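Local coordinates for protein putative oxidoreductase (Mycobacterium avium, PDB 3QHA) that probably catalyses NAD(P)-dependent oxidation of a small hydroxy acid, as 3-hydroxyisobutyrate dehydrogenases do, at residues T106-D109 with T110-V113. Sequence-based numbering, arbitrary orientation.
Sequences TISD and TTAV
S108 and T111 meet hydroxyl to hydroxyl at the N-terminal start of helix 109-119, in the Rossmann-fold domain, where the chain leaves strand 100-103 through a loop and turns into the helix. This is the tight part of the contact: S108 OG lies 2.6 Å from T111 OG1, a short hydrogen bond between the two hydroxyls. The serine torsion (chi1 67°) sets OG between its own backbone N and carbonyl carbon, which turns it to the T111 hydroxyl. One backbone bond closes the same turn: T111 N donates to S108 O over 3.2 Å, bent to 137° at the hydrogen. T111 OG1 also bonds to D81 OD1, and D81 OD1 takes the N-H of S108 as well, so one carboxylate oxygen holds the threonine hydroxyl and the serine backbone N-H.

The buried apolar side is carried by I107, which turns toward the helix, its CB 4.1 Å from T111 CB. Its chain then runs on, with chi2 extended at -173°, until CD1 rests against A112 CB, also at 4.1 Å. V84 of helix 81-92 and T178 of helix 176-204 pack on this isoleucine.

D109 is partly exposed and packed against L265 of the second subunit. Its CB leads off from the helix, but the carboxylate folds back, with OD2 3.2 Å from T110 N; OD1 makes a long, weak ion pair with R179. The solvent side is looser. T110 is exposed, and its OG1 stays 3.6 Å from S108 OG. V113, likewise exposed, barely joins in: its CG2 stands 3.8 Å from D109 O.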
loop_
_atom_site.group_PDB
_atom_site.type_symbol
_atom_site.label_atom_id
_atom_site.label_comp_id
_atom_site.label_asym_id
_atom_site.label_seq_id
_atom_site.Cartn_x
_atom_site.Cartn_y
_atom_site.Cartn_z
ATOM N N THR B 106 0.088 19.925 -9.584
ATOM C CA THR B 106 -0.611 19.228 -10.650
ATOM C C THR B 106 -0.746 20.074 -11.916
ATOM O O THR B 106 -1.205 21.217 -11.874
ATOM C CB THR B 106 -2.001 18.755 -10.196
ATOM O OG1 THR B 106 -1.863 17.917 -9.038
ATOM C CG2 THR B 106 -2.690 17.970 -11.305
ATOM N N ILE B 107 -0.314 19.489 -13.029
ATOM C CA ILE B 107 -0.509 20.053 -14.359
ATOM C C ILE B 107 -0.872 18.921 -15.324
ATOM O O ILE B 107 -0.651 17.744 -15.025
ATOM C CB ILE B 107 0.753 20.801 -14.862
ATOM C CG1 ILE B 107 1.980 19.875 -14.886
ATOM C CG2 ILE B 107 1.021 22.025 -13.995
ATOM C CD1 ILE B 107 3.284 20.586 -15.203
ATOM N N SER B 108 -1.455 19.278 -16.464
ATOM C CA SER B 108 -1.660 18.328 -17.555
ATOM C C SER B 108 -0.291 18.043 -18.166
ATOM O O SER B 108 0.612 18.875 -18.048
ATOM C CB SER B 108 -2.603 18.916 -18.608
ATOM O OG SER B 108 -2.004 20.021 -19.265
ATOM N N ASP B 109 -0.115 16.889 -18.808
ATOM C CA ASP B 109 1.211 16.551 -19.351
ATOM C C ASP B 109 1.610 17.426 -20.552
ATOM O O ASP B 109 2.799 17.649 -20.782
ATOM C CB ASP B 109 1.362 15.047 -19.659
ATOM C CG ASP B 109 0.537 14.589 -20.850
ATOM O OD1 ASP B 109 1.065 13.801 -21.664
ATOM O OD2 ASP B 109 -0.636 15.002 -20.968
ATOM N N THR B 110 0.629 17.943 -21.291
ATOM C CA THR B 110 0.914 18.870 -22.391
ATOM C C THR B 110 1.318 20.269 -21.906
ATOM O O THR B 110 1.979 21.004 -22.636
ATOM C CB THR B 110 -0.266 18.980 -23.382
ATOM O OG1 THR B 110 -1.505 18.973 -22.663
ATOM C CG2 THR B 110 -0.249 17.815 -24.366
ATOM N N THR B 111 0.937 20.633 -20.681
ATOM C CA THR B 111 1.297 21.940 -20.121
ATOM C C THR B 111 2.810 22.104 -19.998
ATOM O O THR B 111 3.352 23.157 -20.335
ATOM C CB THR B 111 0.652 22.169 -18.735
ATOM O OG1 THR B 111 -0.765 22.301 -18.886
ATOM C CG2 THR B 111 1.201 23.427 -18.075
ATOM N N ALA B 112 3.481 21.059 -19.523
ATOM C CA ALA B 112 4.935 21.087 -19.347
ATOM C C ALA B 112 5.649 21.264 -20.681
ATOM O O ALA B 112 6.577 22.064 -20.794
ATOM C CB ALA B 112 5.416 19.815 -18.653
ATOM N N VAL B 113 5.205 20.511 -21.685
ATOM C CA VAL B 113 5.750 20.605 -23.040
ATOM C C VAL B 113 5.561 22.007 -23.628
ATOM O O VAL B 113 6.492 22.570 -24.208
ATOM C CB VAL B 113 5.095 19.567 -23.984
ATOM C CG1 VAL B 113 5.584 19.751 -25.415
ATOM C CG2 VAL B 113 5.380 18.149 -23.503
#